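Local coordinates for protein Zn-dependent hydrolase of metallo-beta-lactamase superfamily TM0207 (Thermotoga maritima, PDB 1VJN) that is a putative zinc-dependent hydrolase of the metallo-beta-lactamase superfamily whose substrate is not established, at residues A21-M27 and K117-L121. Residues are numbered along the deposited sequence; the frame is centred on the assembly and turned at random.
Sequences ACFALEM and KVCHL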
loop_
_atom_site.group_PDB
_atom_site.type_symbol
_atom_site.label_atom_id
_atom_site.label_comp_id
_atom_site.label_asym_id
_atom_site.label_seq_id
_atom_site.Cartn_x
_atom_site.Cartn_y
_atom_site.Cartn_z
ATOM N N ALA A 21 -3.586 1.784 -7.073
ATOM C CA ALA A 21 -3.228 1.531 -5.644
ATOM C C ALA A 21 -3.952 0.258 -5.140
ATOM O O ALA A 21 -4.077 0.050 -3.938
ATOM C CB ALA A 21 -3.634 2.719 -4.791
ATOM N N CYS A 22 -4.426 -0.547 -6.090
ATOM C CA CYS A 22 -5.192 -1.785 -5.838
ATOM C C CYS A 22 -4.356 -3.057 -5.755
ATOM O O CYS A 22 -3.802 -3.542 -6.737
ATOM C CB CYS A 22 -6.252 -1.979 -6.900
ATOM S SG CYS A 22 -7.277 -3.427 -6.540
ATOM N N PHE A 23 -4.265 -3.569 -4.542
ATOM C CA PHE A 23 -3.583 -4.790 -4.197
ATOM C C PHE A 23 -4.510 -5.759 -3.478
ATOM O O PHE A 23 -5.374 -5.335 -2.697
ATOM C CB PHE A 23 -2.470 -4.464 -3.201
ATOM C CG PHE A 23 -1.410 -3.549 -3.734
ATOM C CD1 PHE A 23 -1.605 -2.173 -3.745
ATOM C CD2 PHE A 23 -0.209 -4.055 -4.168
ATOM C CE1 PHE A 23 -0.632 -1.318 -4.236
ATOM C CE2 PHE A 23 0.776 -3.200 -4.646
ATOM C CZ PHE A 23 0.562 -1.834 -4.679
ATOM N N ALA A 24 -4.335 -7.042 -3.738
ATOM C CA ALA A 24 -4.923 -8.085 -2.882
ATOM C C ALA A 24 -3.806 -8.591 -2.003
ATOM O O ALA A 24 -2.727 -8.986 -2.505
ATOM C CB ALA A 24 -5.568 -9.238 -3.684
ATOM N N LEU A 25 -4.049 -8.520 -0.693
ATOM C CA LEU A 25 -3.188 -9.117 0.345
ATOM C C LEU A 25 -3.832 -10.359 0.910
ATOM O O LEU A 25 -4.955 -10.315 1.411
ATOM C CB LEU A 25 -2.966 -8.131 1.509
ATOM C CG LEU A 25 -2.625 -6.711 1.135
ATOM C CD1 LEU A 25 -2.606 -5.836 2.394
ATOM C CD2 LEU A 25 -1.302 -6.678 0.423
ATOM N N GLU A 26 -3.124 -11.468 0.852
ATOM C CA GLU A 26 -3.578 -12.689 1.479
ATOM C C GLU A 26 -2.729 -13.058 2.698
ATOM O O GLU A 26 -1.508 -13.200 2.613
ATOM C CB GLU A 26 -3.570 -13.817 0.485
ATOM C CG GLU A 26 -4.476 -13.553 -0.693
ATOM C CD GLU A 26 -4.259 -14.526 -1.835
ATOM O OE1 GLU A 26 -4.245 -15.762 -1.595
ATOM O OE2 GLU A 26 -4.116 -14.053 -2.980
HETATM N N MSE A 27 -3.404 -13.194 3.828
HETATM C CA MSE A 27 -2.790 -13.517 5.100
HETATM C C MSE A 27 -3.876 -14.112 6.008
HETATM O O MSE A 27 -4.976 -13.574 6.087
HETATM C CB MSE A 27 -2.173 -12.261 5.744
HETATM C CG MSE A 27 -3.077 -11.007 5.750
HETATM SE SE MSE A 27 -2.317 -9.366 6.698
HETATM C CE MSE A 27 -0.292 -9.718 6.584
ATOM N N LYS A 117 3.602 -6.782 9.446
ATOM C CA LYS A 117 2.824 -5.559 9.371
ATOM C C LYS A 117 2.992 -4.948 7.991
ATOM O O LYS A 117 4.105 -4.649 7.531
ATOM C CB LYS A 117 3.240 -4.528 10.441
ATOM C CG LYS A 117 2.711 -4.804 11.836
ATOM C CD LYS A 117 3.611 -4.158 12.860
ATOM C CE LYS A 117 3.020 -4.193 14.252
ATOM N NZ LYS A 117 3.298 -5.506 14.924
ATOM N N VAL A 118 1.864 -4.774 7.324
ATOM C CA VAL A 118 1.828 -4.238 5.983
ATOM C C VAL A 118 1.147 -2.902 6.063
ATOM O O VAL A 118 0.130 -2.773 6.768
ATOM C CB VAL A 118 1.051 -5.173 5.033
ATOM C CG1 VAL A 118 1.052 -4.610 3.601
ATOM C CG2 VAL A 118 1.644 -6.584 5.064
ATOM N N CYS A 119 1.702 -1.917 5.356
ATOM C CA CYS A 119 1.163 -0.545 5.310
ATOM C C CYS A 119 0.913 -0.034 3.898
ATOM O O CYS A 119 1.816 0.086 3.091
ATOM C CB CYS A 119 2.111 0.450 6.021
ATOM S SG CYS A 119 1.463 2.131 6.196
ATOM N N HIS A 120 -0.319 0.383 3.652
ATOM C CA HIS A 120 -0.673 1.024 2.406
ATOM C C HIS A 120 -0.837 2.497 2.693
ATOM O O HIS A 120 -1.761 2.926 3.400
ATOM C CB HIS A 120 -1.990 0.454 1.916
ATOM C CG HIS A 120 -2.403 0.905 0.555
ATOM N ND1 HIS A 120 -2.840 2.187 0.290
ATOM C CD2 HIS A 120 -2.552 0.206 -0.594
ATOM C CE1 HIS A 120 -3.178 2.265 -0.985
ATOM N NE2 HIS A 120 -3.051 1.067 -1.535
ATOM N N LEU A 121 0.003 3.306 2.084
ATOM C CA LEU A 121 -0.005 4.716 2.416
ATOM C C LEU A 121 -1.028 5.597 1.681
ATOM O O LEU A 121 -1.130 6.785 1.978
ATOM C CB LEU A 121 1.396 5.262 2.269
ATOM C CG LEU A 121 2.411 4.893 3.389
ATOM C CD1 LEU A 121 3.796 5.365 2.966
ATOM C CD2 LEU A 121 2.052 5.451 4.785
#
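Strands 22-27 and 116-120 belong to the two different beta-sheets of the metallo-hydrolase/oxidoreductase fold and face each other nearly antiparallel (165° for 22-27 against 117-120). Their axes, 10.6 Å apart, are too distant for backbone-to-backbone hydrogen bonds; side chains fill the gap, and one reaches a main-chain carbonyl. The t chi1 of His-120 sends its ring across, where NE2 donates a hydrogen bond to Ala-21 O (2.8 Å, 162° at the hydrogen). Phe-23 brings CD1 to 4.1 Å from His-120 CD2 near the imidazole plane, the two rings lying oblique, while Trp-17 stacks on Phe-23. Farther along, Leu-25 places CD1 4.0 Å from Val-118 CG1, and selenomethionine Met-27 extends through chi2 t, with chi3 near 24° bringing CE to 4.0 Å from Val-118 CG2. Phe-111 touches both Leu-25 and Met-27. Apolar packing thus surrounds one buried polar link between the sheets: the imidazole shares Ala-21 O with Thr-34 OG1, and ND1 accepts from Gly-122 N, consistent with a neutral ring protonated on NE2.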